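Local coordinates for MFP2B (Ascaris suum, PDB 2BJR), which probably enhances the polymerisation of major sperm protein that drives the amoeboid motility of nematode sperm, and carries a bound zinc ion, at residues Arg243-Asn246 against Ile251-Cys254; Pro222-Asp227 against Glu261-Ile266; Asp9-Gly14 against Leu112-Ser117. One frame throughout, in Å; residues are numbered along the deposited sequence.

Interaction 1 (Arg243-Asn246 against Ile251-Cys254); sequences RIWN and IAAC
The beta hairpin of strands 238-247 and 250-257 is held here by two hydrogen-bonded pairs, Arg-243 with Cys-254 and Trp-245 with Ala-252. In the first, Arg-243 N gives its hydrogen to Cys-254 O at 3.1 Å, and Cys-254 N returns one to Arg-243 O. In the second, Trp-245 N reaches Ala-252 O at 2.9 Å and Ala-252 N answers to Trp-245 O.

Both pairs put their side chains on one face of the sheet. With chi1 at 60°, Trp-245 CG lies between its own N and carbonyl carbon, and the indole leans over the partner strand. The methyl of Ala-252 sits beneath it: CB is 3.8 Å from the centroid of the five-membered ring and 22° off the normal, a CH-pi contact. Farther along, Trp-245 CZ3 comes to 3.4 Å from Ala-253 C, and Cys-254 CB meets the ring at its edge, in plane.

Next to it the extended Arg-243 chain brings its guanidinium flat across Cys-254, whose CB lies over the centre of one face while SG is 3.4 Å from Arg-243 NH2. The polar rim of that group is engaged by others: Glu-224 at NE, and Gly-338 O, which accepts from NH2.

On the other face Ile-244, Ile-251 and Ala-253 make the apolar contacts. Ile-244 CG2 touches Ala-253 CB at 3.6 Å and Ile-251 CG2 at 4.0 Å, and both isoleucines continue onto Ile-269 and Ile-271. These are two adjacent strands of an antiparallel beta hairpin, with hydrogen-bonded and non-hydrogen-bonded pairs in alternation and one face packed on strand 268-274.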
# COMPACT_ATOMS: atom_id res chain seq x y z
N ARG A 243 8.58 -12.86 3.24
CA ARG A 243 8.84 -12.84 4.67
C ARG A 243 9.85 -11.80 5.09
O ARG A 243 10.83 -11.56 4.37
CB ARG A 243 9.29 -14.22 5.10
CG ARG A 243 10.65 -14.71 4.66
CD ARG A 243 10.94 -16.15 5.09
NE ARG A 243 12.21 -16.65 4.57
CZ ARG A 243 12.36 -17.16 3.34
NH1 ARG A 243 11.32 -17.24 2.52
NH2 ARG A 243 13.53 -17.58 2.92
N ILE A 244 9.61 -11.16 6.24
CA ILE A 244 10.62 -10.38 6.94
C ILE A 244 10.94 -10.95 8.31
O ILE A 244 10.16 -11.71 8.88
CB ILE A 244 10.27 -8.92 7.07
CG1 ILE A 244 8.96 -8.75 7.82
CG2 ILE A 244 10.21 -8.27 5.69
CD1 ILE A 244 8.67 -7.32 8.30
N TRP A 245 12.15 -10.62 8.81
CA TRP A 245 12.53 -10.96 10.18
C TRP A 245 13.43 -9.85 10.67
O TRP A 245 13.98 -9.06 9.88
CB TRP A 245 13.24 -12.29 10.25
CG TRP A 245 14.50 -12.37 9.46
CD1 TRP A 245 15.78 -12.27 9.95
CD2 TRP A 245 14.64 -12.59 8.04
NE1 TRP A 245 16.70 -12.41 8.94
CE2 TRP A 245 16.03 -12.61 7.76
CE3 TRP A 245 13.74 -12.77 6.99
CZ2 TRP A 245 16.54 -12.79 6.45
CZ3 TRP A 245 14.24 -12.93 5.70
CH2 TRP A 245 15.63 -12.97 5.44
N ASN A 246 13.57 -9.80 11.99
CA ASN A 246 14.31 -8.77 12.66
C ASN A 246 15.77 -9.25 12.76
O ASN A 246 16.07 -10.20 13.45
CB ASN A 246 13.68 -8.48 14.00
CG ASN A 246 14.37 -7.34 14.77
OD1 ASN A 246 15.41 -6.83 14.34
ND2 ASN A 246 13.77 -6.91 15.86
N ILE A 251 15.10 -4.39 9.63
CA ILE A 251 14.25 -5.23 8.75
C ILE A 251 15.10 -5.98 7.71
O ILE A 251 15.85 -5.39 6.93
CB ILE A 251 13.20 -4.34 8.06
CG1 ILE A 251 12.32 -3.66 9.10
CG2 ILE A 251 12.32 -5.19 7.05
CD1 ILE A 251 11.54 -2.49 8.56
N ALA A 252 14.97 -7.30 7.69
CA ALA A 252 15.54 -8.14 6.67
C ALA A 252 14.39 -8.89 6.01
O ALA A 252 13.39 -9.16 6.65
CB ALA A 252 16.51 -9.12 7.28
N ALA A 253 14.55 -9.21 4.72
CA ALA A 253 13.48 -9.79 3.93
C ALA A 253 13.98 -10.85 2.97
O ALA A 253 15.17 -10.86 2.54
CB ALA A 253 12.72 -8.69 3.16
N CYS A 254 13.05 -11.72 2.56
CA CYS A 254 13.29 -12.64 1.45
C CYS A 254 12.03 -12.86 0.65
O CYS A 254 10.98 -13.12 1.22
CB CYS A 254 13.79 -14.00 1.95
SG CYS A 254 14.18 -15.14 0.59

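Interaction 2 (Pro222-Asp227 against Glu261-Ile266)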
# COMPACT_ATOMS: atom_id res chain seq x y z
N PRO A 222 16.68 -24.59 7.59
CA PRO A 222 18.04 -24.14 7.92
C PRO A 222 18.35 -22.78 7.31
O PRO A 222 18.09 -22.52 6.11
CB PRO A 222 18.93 -25.22 7.25
CG PRO A 222 18.12 -26.44 7.26
CD PRO A 222 16.67 -25.95 7.04
N GLY A 223 18.89 -21.91 8.16
CA GLY A 223 19.28 -20.57 7.78
C GLY A 223 18.18 -19.53 7.91
O GLY A 223 18.40 -18.38 7.70
N GLU A 224 16.99 -19.93 8.29
CA GLU A 224 15.90 -18.98 8.43
C GLU A 224 15.60 -18.69 9.88
O GLU A 224 15.70 -19.57 10.76
CB GLU A 224 14.66 -19.55 7.75
CG GLU A 224 14.85 -19.83 6.28
CD GLU A 224 15.13 -18.59 5.46
OE1 GLU A 224 14.55 -17.54 5.75
OE2 GLU A 224 15.97 -18.65 4.56
N ASN A 225 15.22 -17.45 10.14
CA ASN A 225 14.69 -17.06 11.44
C ASN A 225 13.31 -17.66 11.70
O ASN A 225 12.42 -17.58 10.83
CB ASN A 225 14.66 -15.54 11.49
CG ASN A 225 14.55 -14.98 12.87
OD1 ASN A 225 13.53 -15.10 13.54
ND2 ASN A 225 15.64 -14.32 13.33
N PRO A 226 13.10 -18.28 12.88
CA PRO A 226 11.79 -18.81 13.24
C PRO A 226 10.64 -17.78 13.31
O PRO A 226 9.47 -18.18 13.21
CB PRO A 226 12.03 -19.46 14.62
CG PRO A 226 13.48 -19.62 14.76
CD PRO A 226 14.11 -18.51 13.94
N ASP A 227 10.94 -16.49 13.49
CA ASP A 227 9.90 -15.45 13.59
C ASP A 227 9.90 -14.65 12.29
O ASP A 227 10.77 -13.81 12.01
CB ASP A 227 10.11 -14.57 14.82
CG ASP A 227 9.99 -15.35 16.10
OD1 ASP A 227 9.01 -16.11 16.27
OD2 ASP A 227 10.88 -15.30 16.99
N GLU A 261 15.42 -16.28 -5.92
CA GLU A 261 15.36 -15.81 -4.56
C GLU A 261 15.96 -14.42 -4.51
O GLU A 261 17.00 -14.17 -5.13
CB GLU A 261 16.15 -16.71 -3.66
CG GLU A 261 16.16 -16.27 -2.21
CD GLU A 261 17.02 -17.14 -1.32
OE1 GLU A 261 18.20 -17.34 -1.64
OE2 GLU A 261 16.55 -17.56 -0.26
N TYR A 262 15.32 -13.53 -3.76
CA TYR A 262 15.77 -12.17 -3.55
C TYR A 262 15.93 -11.96 -2.07
O TYR A 262 14.93 -12.02 -1.33
CB TYR A 262 14.76 -11.19 -4.11
CG TYR A 262 14.49 -11.31 -5.57
CD1 TYR A 262 13.57 -12.23 -6.05
CD2 TYR A 262 15.16 -10.51 -6.50
CE1 TYR A 262 13.31 -12.35 -7.37
CE2 TYR A 262 14.87 -10.60 -7.84
CZ TYR A 262 13.96 -11.54 -8.27
OH TYR A 262 13.68 -11.66 -9.62
N ARG A 263 17.17 -11.76 -1.63
CA ARG A 263 17.51 -11.56 -0.20
C ARG A 263 18.36 -10.30 0.02
O ARG A 263 18.73 -10.03 1.12
CB ARG A 263 18.40 -12.71 0.31
CG ARG A 263 17.77 -14.03 0.65
CD ARG A 263 18.68 -14.91 1.55
NE ARG A 263 17.95 -15.63 2.61
CZ ARG A 263 18.10 -15.44 3.91
NH1 ARG A 263 18.94 -14.55 4.44
NH2 ARG A 263 17.38 -16.17 4.73
N GLN A 264 18.72 -9.58 -1.02
CA GLN A 264 19.46 -8.33 -0.85
C GLN A 264 19.02 -7.29 -1.87
O GLN A 264 18.40 -7.63 -2.88
CB GLN A 264 20.99 -8.59 -0.97
CG GLN A 264 21.45 -9.02 -2.34
CD GLN A 264 23.00 -9.35 -2.41
OE1 GLN A 264 23.84 -8.57 -1.92
NE2 GLN A 264 23.34 -10.47 -3.02
N LYS A 265 19.31 -6.03 -1.55
CA LYS A 265 18.97 -4.87 -2.38
C LYS A 265 17.45 -4.83 -2.63
O LYS A 265 16.99 -4.53 -3.74
CB LYS A 265 19.76 -4.88 -3.68
CG LYS A 265 21.28 -4.68 -3.46
CD LYS A 265 22.04 -4.57 -4.79
CE LYS A 265 23.53 -4.81 -4.59
NZ LYS A 265 24.25 -4.93 -5.89
N ILE A 266 16.70 -5.15 -1.60
CA ILE A 266 15.25 -5.33 -1.73
C ILE A 266 14.54 -3.96 -1.78
O ILE A 266 13.54 -3.77 -2.51
CB ILE A 266 14.72 -6.17 -0.51
CG1 ILE A 266 15.22 -7.61 -0.53
CG2 ILE A 266 13.18 -6.17 -0.48
CD1 ILE A 266 15.10 -8.25 -1.77
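Glu-224 OE2 takes a hydrogen bond from Arg-263 NH2 at 2.9 Å, the polar bond that joins this loop to the end of strand 260-262. The N-H points at the oxygen only moderately well, at 146°, and although OE2 lies near the plane of the guanidinium, Arg-263 NH2 itself stands above the carboxylate plane. The two flat groups are turned 68° against each other, so this is a single-nitrogen salt bridge and not a side-on pairing of two oxygens with two nitrogens. Glu-224 OE1 is still near, 3.3 Å from Arg-263 NH2, but its strong partner is Arg-243 of strand 238-247. One carboxylate is thus shared by two arginines, which would be expected to keep it ionised.

Glu-224 gets there by folding: its chain bends at chi2 (-63°) and swings the carboxylate to the guanidinium although its CB leaves the backbone along another line. Arg-263 bends in turn at chi3, and Glu-261 OE2 lies at the edge of its guanidinium, in plane, a long salt bridge of 3.7 Å to Arg-263 NE. Beside the bridge, Gly-223 O lies 3.8 Å from Arg-263 NH2. Arg-263 also touches the rim of the Trp-245 indole.

Within the loop, Asn-225 OD1 accepts from Asp-227 N at 2.9 Å on a lone pair in the carbonyl plane, an Asx turn that shapes the chain just after Glu-224. Glu-261 is tied down further by Gly-341 N at its OE1. Glu-224, Arg-263 and Glu-261 together make a surface salt-bridge network between the loop before strand 229-235 and the end of strand 260-262.

Interaction 3 (Asp9-Gly14 against Leu112-Ser117). With SO4 (sulfate ion), chain D.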
# COMPACT_ATOMS: atom_id res chain seq x y z
N ASP A 9 2.90 21.33 3.65
CA ASP A 9 3.07 19.97 3.17
C ASP A 9 4.51 19.66 2.86
O ASP A 9 5.26 20.51 2.36
CB ASP A 9 2.22 19.78 1.91
CG ASP A 9 0.82 20.21 2.10
OD1 ASP A 9 0.13 19.61 2.95
OD2 ASP A 9 0.33 21.17 1.48
N THR A 10 4.93 18.44 3.13
CA THR A 10 6.24 17.99 2.75
C THR A 10 6.15 17.12 1.52
O THR A 10 5.52 16.05 1.54
CB THR A 10 6.92 17.17 3.84
OG1 THR A 10 7.17 17.99 4.98
CG2 THR A 10 8.30 16.74 3.41
N TRP A 11 6.85 17.57 0.49
CA TRP A 11 7.05 16.82 -0.73
C TRP A 11 8.46 16.31 -0.68
O TRP A 11 9.44 17.05 -0.95
CB TRP A 11 6.78 17.71 -1.97
CG TRP A 11 5.35 18.10 -2.03
CD1 TRP A 11 4.80 19.23 -1.53
CD2 TRP A 11 4.26 17.34 -2.58
NE1 TRP A 11 3.45 19.24 -1.77
CE2 TRP A 11 3.09 18.10 -2.41
CE3 TRP A 11 4.16 16.12 -3.24
CZ2 TRP A 11 1.84 17.66 -2.84
CZ3 TRP A 11 2.92 15.72 -3.69
CH2 TRP A 11 1.77 16.47 -3.47
N ALA A 12 8.60 15.05 -0.32
CA ALA A 12 9.89 14.46 -0.07
C ALA A 12 10.64 14.09 -1.30
O ALA A 12 10.07 13.77 -2.33
CB ALA A 12 9.73 13.21 0.85
N PHE A 13 11.96 14.06 -1.16
CA PHE A 13 12.91 13.77 -2.21
C PHE A 13 12.70 12.37 -2.73
O PHE A 13 12.72 11.38 -1.95
CB PHE A 13 14.33 13.89 -1.62
CG PHE A 13 15.45 13.49 -2.54
CD1 PHE A 13 15.63 14.11 -3.78
CD2 PHE A 13 16.37 12.52 -2.14
CE1 PHE A 13 16.70 13.76 -4.60
CE2 PHE A 13 17.42 12.17 -2.97
CZ PHE A 13 17.58 12.79 -4.19
N GLY A 14 12.56 12.27 -4.04
CA GLY A 14 12.16 11.01 -4.67
C GLY A 14 12.98 10.61 -5.85
O GLY A 14 12.55 10.75 -6.97
N LEU A 112 -5.14 20.57 -0.43
CA LEU A 112 -3.78 20.37 -0.82
C LEU A 112 -3.61 20.85 -2.26
O LEU A 112 -4.41 20.54 -3.15
CB LEU A 112 -3.39 18.94 -0.70
CG LEU A 112 -2.03 18.54 -1.26
CD1 LEU A 112 -0.99 18.95 -0.27
CD2 LEU A 112 -1.93 17.03 -1.53
N ARG A 113 -2.55 21.62 -2.47
CA ARG A 113 -2.25 22.10 -3.82
C ARG A 113 -0.79 22.50 -3.93
O ARG A 113 -0.14 22.78 -2.91
CB ARG A 113 -3.12 23.28 -4.18
CG ARG A 113 -2.84 24.50 -3.33
CD ARG A 113 -3.85 25.59 -3.52
NE ARG A 113 -3.77 26.14 -4.87
CZ ARG A 113 -4.61 27.02 -5.36
NH1 ARG A 113 -5.62 27.45 -4.62
NH2 ARG A 113 -4.47 27.47 -6.60
N CYS A 114 -0.29 22.51 -5.16
CA CYS A 114 1.00 23.14 -5.51
C CYS A 114 0.73 24.04 -6.68
O CYS A 114 0.41 23.59 -7.76
CB CYS A 114 2.08 22.12 -5.83
SG CYS A 114 2.38 20.89 -4.55
N GLY A 115 0.75 25.34 -6.44
CA GLY A 115 0.39 26.28 -7.49
C GLY A 115 -1.03 26.00 -7.94
O GLY A 115 -1.96 25.88 -7.15
N ASP A 116 -1.21 25.80 -9.22
CA ASP A 116 -2.56 25.56 -9.71
C ASP A 116 -2.89 24.05 -9.85
O ASP A 116 -3.95 23.72 -10.30
CB ASP A 116 -2.76 26.22 -11.08
CG ASP A 116 -3.04 27.73 -10.99
OD1 ASP A 116 -3.56 28.24 -9.97
OD2 ASP A 116 -2.84 28.46 -11.96
N SER A 117 -1.99 23.18 -9.41
CA SER A 117 -2.19 21.74 -9.60
C SER A 117 -2.60 21.14 -8.27
O SER A 117 -2.03 21.46 -7.21
CB SER A 117 -0.94 21.11 -10.12
OG SER A 117 -0.97 19.69 -10.06
S SO4 D . 13.14 14.47 2.36
O1 SO4 D . 14.39 14.76 3.09
O2 SO4 D . 13.25 13.08 1.89
O3 SO4 D . 12.01 14.60 3.30
O4 SO4 D . 12.97 15.46 1.28
O HOH W 1 -1.44 22.77 0.14
O HOH W 2 1.66 21.48 -1.14
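Sulfur and apolar contacts bring Trp-11 against Cys-114 and Leu-112. Cys-114 SG lies 3.4 Å from Trp-11 NE1 and 4.0 Å from the centroid of the five-membered ring, at 40° off its normal: an oblique sulfur-aromatic contact. Its chi1 of -55° puts SG anti to the carbonyl carbon, from where it reaches the NE1-CE2-CZ2 side of the indole. Leu-112 CD1 is 4.0 Å from Trp-11 CZ2. Separately, the same methyl comes unusually close, 3.1 Å, to Asp-9 OD2.

The polar links run through water. Water 2 gives its hydrogens to Asp-9 OD2 and to Arg-113 O, at 2.8 Å from the latter, and takes the indole hydrogen of Trp-11 NE1 at 2.9 Å, lying in the ring plane at its edge. Water 1 bridges Asp-9 OD2, 2.7 Å away, to Arg-113 N. No direct hydrogen bond crosses between the two segments, so their polar connection runs through these two waters. The other oxygen of Asp-9, OD1, is taken by the hydroxyl of Tyr-93 and by Arg-165.

A sulfate, probably from the crystallisation liquor, accepts at O4 from Phe-13 N at 3.0 Å.

Charge and turn geometry shape the second segment. Arg-113 holds Gly-115 O side-on with NE and NH2, and NH2 also faces Asp-116 OD1 in a salt bridge. Altogether this is a type II' beta turn, Cys-114 to Ser-117, entering strand 117-122 and joined through waters to edge strand 10-15 of the six-stranded antiparallel sheet.

In the fold
Interactions 1 and 2 form one patch, their centres 6 Å apart; strands 250-257 and 260-262 are neighbours in one sheet. They touch directly: Arg-243 NE meets Glu-224 OE1 in a salt bridge of 2.8 Å, Trp-245 CZ2 lies 3.6 Å from Arg-263 NH1, and Cys-254 SG is 3.5 Å from Glu-261 OE2. Along the chain, the hairpin of interaction 1 falls between the two segments that interaction 2 brings together. Interaction 3 belongs to the first of the two cytosolic motility protein regions, its centre about 32 Å from that of interaction 1 and 37 Å from that of interaction 2. It lies off the zinc site, the Asp-9 side chain being about 12 Å from that of the zinc ligand His-86.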